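Side-chain contacts in arylsulfatase (Pseudoalteromonas sp. MB47, PDB 7AJ0), which probably removes sulfate groups from the algal polysaccharide fucoidan in exo-acting fashion, with a calcium ion in its sulfatase site and six subunits in its assembly: residues Arg426-Ala431 against Ser456-Ile461; Tyr437-Lys442 against Gln483-Gly488; Thr111-Val116 against Pro507-Gly512. All blocks are in the same frame, centred on the assembly; numbering follows the deposited sequence.

Contact 1: residues Arg426-Ala431 against Ser456-Ile461; sequences REDFTA and SFLLDI
Where the four-stranded antiparallel sheet meets the hairpin of strands 442-446 and 456-460, Leu458 of the hairpin reaches across to Asp428 and Thr430 on strand 428-434. Leu458 is one partner in both residue contacts and supplies about half of the 100 Å² buried over both sides. Its CG stands anti to the backbone N (chi1 -169°), which sends the two methyls out toward the sheet, one to each partner. CD2 goes to Asp428: it lies 3.7 Å from OD2 and 4.0 Å from CB, so it rests against the aspartate, the two side chains running antiparallel, side by side. This is van der Waals contact against a carboxylate rather than a polar bond. The charge of Asp428 looks to another residue, since OD1 makes a long, weak ion pair with Lys442. The second methyl, CD1, meets Thr430 CG2 at 4.2 Å. Thr430 belongs to a classic beta bulge that sets it and Ala431 together opposite Met423 of the neighbouring strand 420-425. The threonine divides its branches by polarity: CG2 is given to the leucine, while the hydroxyl OG1 is hydrogen-bonded to Thr348 OG1 and more weakly to Met423 O. With Thr430 and Leu458 nearest in register at 8.9 Å between their CA atoms, the two strands meet through side chains, and Lys442 touches both residues. The hairpin strand also lies at a subunit interface: the backbone of Leu458 is hydrogen-bonded to the second subunit, Phe457 meets the ring of its Trp466, and Leu459 packs on Leu459 of the second subunit and on Phe457 of the third.

Contact 2: residues Tyr437-Lys442 against Gln483-Gly488; sequences YKIHFK and QYFEWG
Tyr437 and Phe485 lay their rings on one another in an offset stack, the centroids 4.5 Å apart and the planes tilted by 25°. Phe485 CE1 does most of the touching: it sits over the centre of the tyrosine ring, 3.6 Å from Tyr437 CG, while Phe485 CZ comes within 4.0 Å of Tyr437 CB. The phenylalanine gets there because its CG is anti to the backbone N (chi1 -158°), which carries the ring up from the loop to the strand. Trp487 comes in on the same side of the tyrosine and stands almost upright to it, planes at 83°, in an offset edge-to-face pair. Its benzo edge slips toward the phenol end, leaving CZ2 3.6 Å from Tyr437 OH, which lies close to the indole plane. That hydroxyl is held from across the subunit boundary, by a hydrogen bond with Asp197 of the third subunit, and Trp487 packs on Gln188 of the same neighbour. With an alanine at the tyrosine's position, the rings of Phe485 and Trp487 would probably lose their common partner, and Asp197 of the third subunit its hydrogen bond. Within the loop, Gly488 N bonds to Phe485 O at 3.2 Å, and Gly488 CA lies over a face of the Phe485 ring. Ile439, two residues along the strand, adds CG1 at 4.3 Å from Phe485 CE2. Together Tyr437, Phe485 and Trp487 form a buried aromatic cluster between the sheet and the turn that leads into helix 489-505.

Contact 3: residues Thr111-Val116 against Pro507-Gly512; sequences TGRLPV and PNTDIG
Asn508 leans over the backbone of Val116, and its side chain can be followed atom by atom across that peptide. CB comes first, 3.4 Å from Val116 O. CG, placed beside the backbone N and anti to the carbonyl carbon (chi1 -67°), keeps nearly the same distance from that oxygen. Farther out the amide fans past it: OD1 is 4.0 Å from Val116 O, and ND2 lies 3.9 Å from the valine methyl CG2. The amide thus lies against both the carbonyl and the side chain of Val116 without bonding to either, and ND2 finds a hydrogen-bond partner beyond the two segments. Met503 of helix 489-505 packs on both Asn508 and Val116.

A second, wetter link runs alongside. Arg113 NH2 donates to a water at 3.1 Å, with the water near the plane of the guanidinium at its edge, and the same water lies 3.0 Å from Pro507 O, bridging the two segments. The rest of that guanidinium is engaged too, NE in a salt bridge with Glu138 and NH1 in a hydrogen bond with Tyr399 O, which would fix its orientation. Thr509 fastens the tail through Arg117, whose carbonyl is bonded to OG1. Beyond it, Gly512 N donates to Asp510 OD1 from well above the carboxylate plane, closing an Asx turn at the end of the modelled chain.

Segment 111-116 has a family identity: Thr111 and Gly112 close the sulfatase signature sequence that opens at Cys102, a calcium ligand here, with Gly112 leaving helix 102-111 at positive phi. The C-terminal tail lies against the loop and the short helix 115-118 that come after the signature helix of the sulfatase fold.

In the fold
Contacts 1 and 2, with centres 16 Å apart, share the four-stranded sheet, where strands 428-434 and 437-440 are neighbours. Thr430 O is 2.6 Å from Phe441 N and 3.0 Å from Lys442 N, two probable hydrogen bonds that tie them directly. Both contacts also touch the third subunit. Contact 3, by comparison, touches no other chain of the assembly. It meets contact 1, about 18 Å away between centres, where Val116 CG2 packs 4.0 Å from Glu427 CA, but stays about 11 Å from contact 2 at the nearest atoms. Contact 3 closes the long loop of chain enclosing the other two, and its segment 111-116 follows on from helix 102-111, which starts at calcium ligand Cys102.

Contact 1: residues Arg426-Ala431 against Ser456-Ile461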
loop_
_atom_site.group_PDB
_atom_site.type_symbol
_atom_site.label_atom_id
_atom_site.label_comp_id
_atom_site.label_asym_id
_atom_site.label_seq_id
_atom_site.Cartn_x
_atom_site.Cartn_y
_atom_site.Cartn_z
ATOM N N ARG A 426 -19.722 13.661 13.418
ATOM C CA ARG A 426 -19.830 14.828 14.292
ATOM C C ARG A 426 -20.227 16.051 13.474
ATOM O O ARG A 426 -21.347 16.108 12.956
ATOM C CB ARG A 426 -18.523 15.035 15.055
ATOM C CG ARG A 426 -18.179 13.838 15.933
ATOM C CD ARG A 426 -17.414 14.218 17.188
ATOM N NE ARG A 426 -17.506 13.159 18.192
ATOM C CZ ARG A 426 -16.722 12.084 18.230
ATOM N NH1 ARG A 426 -16.887 11.175 19.183
ATOM N NH2 ARG A 426 -15.772 11.920 17.319
ATOM N N GLU A 427 -19.335 17.028 13.342
ATOM C CA GLU A 427 -19.638 18.246 12.601
ATOM C C GLU A 427 -19.255 18.165 11.125
ATOM O O GLU A 427 -19.303 19.186 10.431
ATOM C CB GLU A 427 -18.934 19.446 13.246
ATOM C CG GLU A 427 -19.588 19.937 14.531
ATOM C CD GLU A 427 -18.779 19.617 15.777
ATOM O OE1 GLU A 427 -17.730 18.945 15.667
ATOM O OE2 GLU A 427 -19.197 20.045 16.874
ATOM N N ASP A 428 -18.891 16.984 10.629
ATOM C CA ASP A 428 -18.497 16.798 9.238
ATOM C C ASP A 428 -19.584 16.027 8.501
ATOM O O ASP A 428 -19.943 14.916 8.903
ATOM C CB ASP A 428 -17.164 16.053 9.139
ATOM C CG ASP A 428 -15.991 16.890 9.601
ATOM O OD1 ASP A 428 -15.811 18.012 9.080
ATOM O OD2 ASP A 428 -15.249 16.425 10.491
ATOM N N PHE A 429 -20.104 16.619 7.428
ATOM C CA PHE A 429 -21.013 15.920 6.528
ATOM C C PHE A 429 -20.189 15.122 5.524
ATOM O O PHE A 429 -19.408 15.698 4.760
ATOM C CB PHE A 429 -21.926 16.910 5.810
ATOM C CG PHE A 429 -22.821 16.272 4.788
ATOM C CD1 PHE A 429 -23.974 15.613 5.174
ATOM C CD2 PHE A 429 -22.511 16.332 3.442
ATOM C CE1 PHE A 429 -24.800 15.026 4.239
ATOM C CE2 PHE A 429 -23.334 15.747 2.501
ATOM C CZ PHE A 429 -24.480 15.094 2.900
ATOM N N THR A 430 -20.364 13.801 5.519
ATOM C CA THR A 430 -19.499 12.926 4.743
ATOM C C THR A 430 -20.202 12.198 3.610
ATOM O O THR A 430 -19.588 11.982 2.564
ATOM C CB THR A 430 -18.841 11.882 5.658
ATOM O OG1 THR A 430 -19.851 11.063 6.264
ATOM C CG2 THR A 430 -18.028 12.562 6.752
ATOM N N ALA A 431 -21.463 11.815 3.777
ATOM C CA ALA A 431 -22.109 11.000 2.761
ATOM C C ALA A 431 -23.616 11.049 2.930
ATOM O O ALA A 431 -24.134 11.477 3.964
ATOM C CB ALA A 431 -21.617 9.546 2.825
ATOM N N SER A 456 -7.273 6.256 11.593
ATOM C CA SER A 456 -7.913 6.621 10.341
ATOM C C SER A 456 -7.699 8.094 10.031
ATOM O O SER A 456 -7.347 8.895 10.900
ATOM C CB SER A 456 -9.423 6.325 10.378
ATOM O OG SER A 456 -9.676 4.945 10.201
ATOM N N PHE A 457 -7.908 8.430 8.758
ATOM C CA PHE A 457 -7.965 9.800 8.286
ATOM C C PHE A 457 -9.361 10.080 7.740
ATOM O O PHE A 457 -10.082 9.166 7.330
ATOM C CB PHE A 457 -6.945 10.072 7.173
ATOM C CG PHE A 457 -5.593 9.479 7.419
ATOM C CD1 PHE A 457 -4.700 10.087 8.286
ATOM C CD2 PHE A 457 -5.198 8.328 6.759
ATOM C CE1 PHE A 457 -3.446 9.546 8.504
ATOM C CE2 PHE A 457 -3.945 7.784 6.972
ATOM C CZ PHE A 457 -3.067 8.395 7.846
ATOM N N LEU A 458 -9.735 11.355 7.721
ATOM C CA LEU A 458 -10.932 11.817 7.021
ATOM C C LEU A 458 -10.456 12.707 5.879
ATOM O O LEU A 458 -9.942 13.808 6.114
ATOM C CB LEU A 458 -11.882 12.559 7.952
ATOM C CG LEU A 458 -13.263 12.845 7.357
ATOM C CD1 LEU A 458 -13.940 11.561 6.900
ATOM C CD2 LEU A 458 -14.146 13.575 8.356
ATOM N N LEU A 459 -10.626 12.232 4.651
ATOM C CA LEU A 459 -10.007 12.831 3.480
ATOM C C LEU A 459 -11.060 13.419 2.556
ATOM O O LEU A 459 -12.158 12.872 2.418
ATOM C CB LEU A 459 -9.176 11.788 2.726
ATOM C CG LEU A 459 -8.163 11.044 3.598
ATOM C CD1 LEU A 459 -7.401 10.006 2.795
ATOM C CD2 LEU A 459 -7.204 12.029 4.249
ATOM N N ASP A 460 -10.717 14.543 1.935
ATOM C CA ASP A 460 -11.572 15.133 0.916
ATOM C C ASP A 460 -11.473 14.327 -0.373
ATOM O O ASP A 460 -10.405 13.822 -0.728
ATOM C CB ASP A 460 -11.170 16.582 0.656
ATOM C CG ASP A 460 -11.472 17.490 1.829
ATOM O OD1 ASP A 460 -12.460 17.221 2.547
ATOM O OD2 ASP A 460 -10.725 18.471 2.030
ATOM N N ILE A 461 -12.597 14.213 -1.078
ATOM C CA ILE A 461 -12.635 13.474 -2.333
ATOM C C ILE A 461 -12.011 14.322 -3.432
ATOM O O ILE A 461 -11.736 15.512 -3.237
ATOM C CB ILE A 461 -14.071 13.052 -2.698
ATOM C CG1 ILE A 461 -15.033 14.241 -2.678
ATOM C CG2 ILE A 461 -14.554 11.969 -1.734
ATOM C CD1 ILE A 461 -15.276 14.858 -4.033
#

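Contact 2: residues Tyr437-Lys442 against Gln483-Gly488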
loop_
_atom_site.group_PDB
_atom_site.type_symbol
_atom_site.label_atom_id
_atom_site.label_comp_id
_atom_site.label_asym_id
_atom_site.label_seq_id
_atom_site.Cartn_x
_atom_site.Cartn_y
_atom_site.Cartn_z
ATOM N N TYR A 437 -28.040 3.999 -3.804
ATOM C CA TYR A 437 -26.767 4.611 -4.165
ATOM C C TYR A 437 -26.181 5.331 -2.961
ATOM O O TYR A 437 -26.859 6.138 -2.318
ATOM C CB TYR A 437 -26.947 5.583 -5.334
ATOM C CG TYR A 437 -27.537 4.925 -6.561
ATOM C CD1 TYR A 437 -26.721 4.326 -7.511
ATOM C CD2 TYR A 437 -28.910 4.886 -6.760
ATOM C CE1 TYR A 437 -27.256 3.715 -8.626
ATOM C CE2 TYR A 437 -29.453 4.280 -7.874
ATOM C CZ TYR A 437 -28.621 3.698 -8.803
ATOM O OH TYR A 437 -29.160 3.088 -9.914
ATOM N N LYS A 438 -24.921 5.031 -2.662
ATOM C CA LYS A 438 -24.182 5.624 -1.553
ATOM C C LYS A 438 -23.165 6.600 -2.130
ATOM O O LYS A 438 -22.265 6.193 -2.870
ATOM C CB LYS A 438 -23.499 4.531 -0.732
ATOM C CG LYS A 438 -22.576 5.023 0.367
ATOM C CD LYS A 438 -23.346 5.568 1.551
ATOM C CE LYS A 438 -22.415 5.847 2.718
ATOM N NZ LYS A 438 -21.736 4.618 3.223
ATOM N N ILE A 439 -23.310 7.881 -1.797
ATOM C CA ILE A 439 -22.452 8.939 -2.323
ATOM C C ILE A 439 -21.624 9.496 -1.174
ATOM O O ILE A 439 -22.177 9.958 -0.167
ATOM C CB ILE A 439 -23.272 10.050 -2.995
ATOM C CG1 ILE A 439 -24.195 9.470 -4.067
ATOM C CG2 ILE A 439 -22.353 11.093 -3.614
ATOM C CD1 ILE A 439 -25.597 9.195 -3.575
ATOM N N HIS A 440 -20.302 9.460 -1.324
ATOM C CA HIS A 440 -19.383 9.953 -0.309
ATOM C C HIS A 440 -18.772 11.275 -0.760
ATOM O O HIS A 440 -18.222 11.367 -1.863
ATOM C CB HIS A 440 -18.258 8.952 -0.033
ATOM C CG HIS A 440 -18.726 7.638 0.506
ATOM N ND1 HIS A 440 -18.582 7.282 1.828
ATOM C CD2 HIS A 440 -19.319 6.587 -0.106
ATOM C CE1 HIS A 440 -19.072 6.070 2.011
ATOM N NE2 HIS A 440 -19.528 5.626 0.853
ATOM N N PHE A 441 -18.862 12.287 0.098
ATOM C CA PHE A 441 -18.164 13.547 -0.116
ATOM C C PHE A 441 -16.908 13.661 0.733
ATOM O O PHE A 441 -16.020 14.449 0.396
ATOM C CB PHE A 441 -19.109 14.715 0.175
ATOM C CG PHE A 441 -20.387 14.657 -0.614
ATOM C CD1 PHE A 441 -20.455 15.188 -1.891
ATOM C CD2 PHE A 441 -21.515 14.052 -0.086
ATOM C CE1 PHE A 441 -21.629 15.126 -2.620
ATOM C CE2 PHE A 441 -22.690 13.987 -0.812
ATOM C CZ PHE A 441 -22.747 14.524 -2.080
ATOM N N LYS A 442 -16.816 12.886 1.810
ATOM C CA LYS A 442 -15.596 12.732 2.593
ATOM C C LYS A 442 -15.481 11.263 2.969
ATOM O O LYS A 442 -16.485 10.616 3.282
ATOM C CB LYS A 442 -15.604 13.625 3.835
ATOM C CG LYS A 442 -15.471 15.110 3.508
ATOM C CD LYS A 442 -15.527 15.980 4.755
ATOM C CE LYS A 442 -15.342 17.452 4.407
ATOM N NZ LYS A 442 -15.383 18.316 5.621
ATOM N N GLN A 483 -19.497 7.184 -13.334
ATOM C CA GLN A 483 -19.471 6.375 -14.549
ATOM C C GLN A 483 -20.863 5.892 -14.938
ATOM O O GLN A 483 -21.228 5.916 -16.120
ATOM C CB GLN A 483 -18.531 5.183 -14.371
ATOM C CG GLN A 483 -18.093 4.556 -15.682
ATOM C CD GLN A 483 -17.361 3.244 -15.491
ATOM O OE1 GLN A 483 -17.258 2.734 -14.376
ATOM N NE2 GLN A 483 -16.849 2.688 -16.583
ATOM N N TYR A 484 -21.651 5.438 -13.963
ATOM C CA TYR A 484 -22.979 4.897 -14.225
ATOM C C TYR A 484 -24.076 5.733 -13.578
ATOM O O TYR A 484 -25.207 5.259 -13.436
ATOM C CB TYR A 484 -23.078 3.453 -13.727
ATOM C CG TYR A 484 -22.013 2.531 -14.264
ATOM C CD1 TYR A 484 -22.043 2.097 -15.582
ATOM C CD2 TYR A 484 -20.982 2.082 -13.450
ATOM C CE1 TYR A 484 -21.070 1.247 -16.078
ATOM C CE2 TYR A 484 -20.004 1.232 -13.935
ATOM C CZ TYR A 484 -20.053 0.818 -15.250
ATOM O OH TYR A 484 -19.082 -0.030 -15.731
ATOM N N PHE A 485 -23.766 6.969 -13.187
ATOM C CA PHE A 485 -24.659 7.752 -12.340
ATOM C C PHE A 485 -24.688 9.215 -12.765
ATOM O O PHE A 485 -24.933 10.098 -11.936
ATOM C CB PHE A 485 -24.230 7.624 -10.871
ATOM C CG PHE A 485 -25.315 7.939 -9.879
ATOM C CD1 PHE A 485 -26.537 7.293 -9.936
ATOM C CD2 PHE A 485 -25.098 8.860 -8.868
ATOM C CE1 PHE A 485 -27.530 7.576 -9.019
ATOM C CE2 PHE A 485 -26.087 9.146 -7.945
ATOM C CZ PHE A 485 -27.302 8.502 -8.021
ATOM N N GLU A 486 -24.448 9.492 -14.048
ATOM C CA GLU A 486 -24.524 10.870 -14.522
ATOM C C GLU A 486 -25.946 11.407 -14.416
ATOM O O GLU A 486 -26.150 12.590 -14.116
ATOM C CB GLU A 486 -24.031 10.969 -15.965
ATOM C CG GLU A 486 -22.524 10.875 -16.121
ATOM C CD GLU A 486 -22.052 11.294 -17.504
ATOM O OE1 GLU A 486 -22.902 11.659 -18.346
ATOM O OE2 GLU A 486 -20.827 11.263 -17.749
ATOM N N TRP A 487 -26.944 10.555 -14.667
ATOM C CA TRP A 487 -28.329 10.993 -14.556
ATOM C C TRP A 487 -28.696 11.349 -13.119
ATOM O O TRP A 487 -29.577 12.189 -12.897
ATOM C CB TRP A 487 -29.269 9.905 -15.081
ATOM C CG TRP A 487 -29.080 8.578 -14.413
ATOM C CD1 TRP A 487 -28.339 7.529 -14.871
ATOM C CD2 TRP A 487 -29.634 8.162 -13.160
ATOM N NE1 TRP A 487 -28.398 6.484 -13.983
ATOM C CE2 TRP A 487 -29.186 6.847 -12.923
ATOM C CE3 TRP A 487 -30.464 8.774 -12.216
ATOM C CZ2 TRP A 487 -29.541 6.133 -11.783
ATOM C CZ3 TRP A 487 -30.815 8.062 -11.084
ATOM C CH2 TRP A 487 -30.354 6.755 -10.877
ATOM N N GLY A 488 -28.036 10.736 -12.140
ATOM C CA GLY A 488 -28.412 10.915 -10.752
ATOM C C GLY A 488 -27.488 11.805 -9.947
ATOM O O GLY A 488 -27.894 12.347 -8.914
#

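Contact 3: residues Thr111-Val116 against Pro507-Gly512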
loop_
_atom_site.group_PDB
_atom_site.type_symbol
_atom_site.label_atom_id
_atom_site.label_comp_id
_atom_site.label_asym_id
_atom_site.label_seq_id
_atom_site.Cartn_x
_atom_site.Cartn_y
_atom_site.Cartn_z
ATOM N N THR A 111 -34.011 12.474 20.320
ATOM C CA THR A 111 -34.323 13.855 19.981
ATOM C C THR A 111 -34.917 14.026 18.591
ATOM O O THR A 111 -35.341 15.139 18.267
ATOM C CB THR A 111 -33.071 14.741 20.080
ATOM O OG1 THR A 111 -32.129 14.366 19.066
ATOM C CG2 THR A 111 -32.422 14.609 21.450
ATOM N N GLY A 112 -34.969 12.983 17.765
ATOM C CA GLY A 112 -35.431 13.138 16.402
ATOM C C GLY A 112 -34.544 14.007 15.544
ATOM O O GLY A 112 -34.977 14.465 14.484
ATOM N N ARG A 113 -33.301 14.228 15.962
ATOM C CA ARG A 113 -32.458 15.251 15.361
ATOM C C ARG A 113 -31.034 14.749 15.205
ATOM O O ARG A 113 -30.460 14.193 16.146
ATOM C CB ARG A 113 -32.479 16.525 16.218
ATOM C CG ARG A 113 -33.632 17.448 15.893
ATOM C CD ARG A 113 -34.048 18.299 17.073
ATOM N NE ARG A 113 -32.968 19.125 17.606
ATOM C CZ ARG A 113 -32.519 20.240 17.037
ATOM N NH1 ARG A 113 -33.039 20.663 15.893
ATOM N NH2 ARG A 113 -31.543 20.928 17.611
ATOM N N LEU A 114 -30.478 14.939 14.017
ATOM C CA LEU A 114 -29.060 14.688 13.819
ATOM C C LEU A 114 -28.267 15.430 14.891
ATOM O O LEU A 114 -28.567 16.593 15.188
ATOM C CB LEU A 114 -28.635 15.138 12.423
ATOM C CG LEU A 114 -29.147 14.261 11.279
ATOM C CD1 LEU A 114 -28.955 14.955 9.942
ATOM C CD2 LEU A 114 -28.445 12.909 11.288
ATOM N N PRO A 115 -27.265 14.794 15.504
ATOM C CA PRO A 115 -26.599 15.427 16.656
ATOM C C PRO A 115 -25.838 16.697 16.317
ATOM O O PRO A 115 -25.518 17.464 17.234
ATOM C CB PRO A 115 -25.657 14.329 17.172
ATOM C CG PRO A 115 -25.511 13.366 16.049
ATOM C CD PRO A 115 -26.772 13.427 15.248
ATOM N N VAL A 116 -25.536 16.955 15.044
ATOM C CA VAL A 116 -24.870 18.209 14.712
ATOM C C VAL A 116 -25.794 19.391 14.982
ATOM O O VAL A 116 -25.327 20.502 15.268
ATOM C CB VAL A 116 -24.381 18.190 13.252
ATOM C CG1 VAL A 116 -25.558 18.200 12.283
ATOM C CG2 VAL A 116 -23.450 19.364 12.995
ATOM N N PRO A 507 -30.492 27.346 12.654
ATOM C CA PRO A 507 -29.091 27.271 13.093
ATOM C C PRO A 507 -28.836 26.089 14.014
ATOM O O PRO A 507 -29.669 25.732 14.848
ATOM C CB PRO A 507 -28.873 28.603 13.825
ATOM C CG PRO A 507 -29.919 29.513 13.291
ATOM C CD PRO A 507 -31.109 28.643 12.996
ATOM N N ASN A 508 -27.661 25.484 13.852
ATOM C CA ASN A 508 -27.227 24.424 14.746
ATOM C C ASN A 508 -26.839 25.004 16.104
ATOM O O ASN A 508 -26.535 26.192 16.242
ATOM C CB ASN A 508 -26.045 23.660 14.147
ATOM C CG ASN A 508 -26.426 22.868 12.906
ATOM O OD1 ASN A 508 -27.587 22.511 12.707
ATOM N ND2 ASN A 508 -25.437 22.578 12.067
ATOM N N THR A 509 -26.846 24.142 17.115
ATOM C CA THR A 509 -26.516 24.560 18.469
ATOM C C THR A 509 -25.006 24.581 18.673
ATOM O O THR A 509 -24.312 23.614 18.346
ATOM C CB THR A 509 -27.164 23.622 19.489
ATOM O OG1 THR A 509 -28.591 23.708 19.386
ATOM C CG2 THR A 509 -26.732 23.985 20.901
ATOM N N ASP A 510 -24.504 25.685 19.218
ATOM C CA ASP A 510 -23.109 25.815 19.631
ATOM C C ASP A 510 -23.085 25.797 21.155
ATOM O O ASP A 510 -23.580 26.729 21.799
ATOM C CB ASP A 510 -22.490 27.096 19.077
ATOM C CG ASP A 510 -21.005 27.207 19.378
ATOM O OD1 ASP A 510 -20.443 26.274 19.993
ATOM O OD2 ASP A 510 -20.399 28.232 18.997
ATOM N N ILE A 511 -22.520 24.735 21.732
ATOM C CA ILE A 511 -22.523 24.592 23.183
ATOM C C ILE A 511 -21.283 25.188 23.841
ATOM O O ILE A 511 -21.306 25.458 25.051
ATOM C CB ILE A 511 -22.663 23.113 23.587
ATOM C CG1 ILE A 511 -21.435 22.304 23.162
ATOM C CG2 ILE A 511 -23.920 22.515 22.962
ATOM C CD1 ILE A 511 -21.399 20.896 23.750
ATOM N N GLY A 512 -20.208 25.401 23.087
ATOM C CA GLY A 512 -18.992 25.983 23.628
ATOM C C GLY A 512 -18.426 25.218 24.809
ATOM O O GLY A 512 -17.652 24.273 24.644
HETATM O O HOH W 1 -30.520 23.810 16.985
#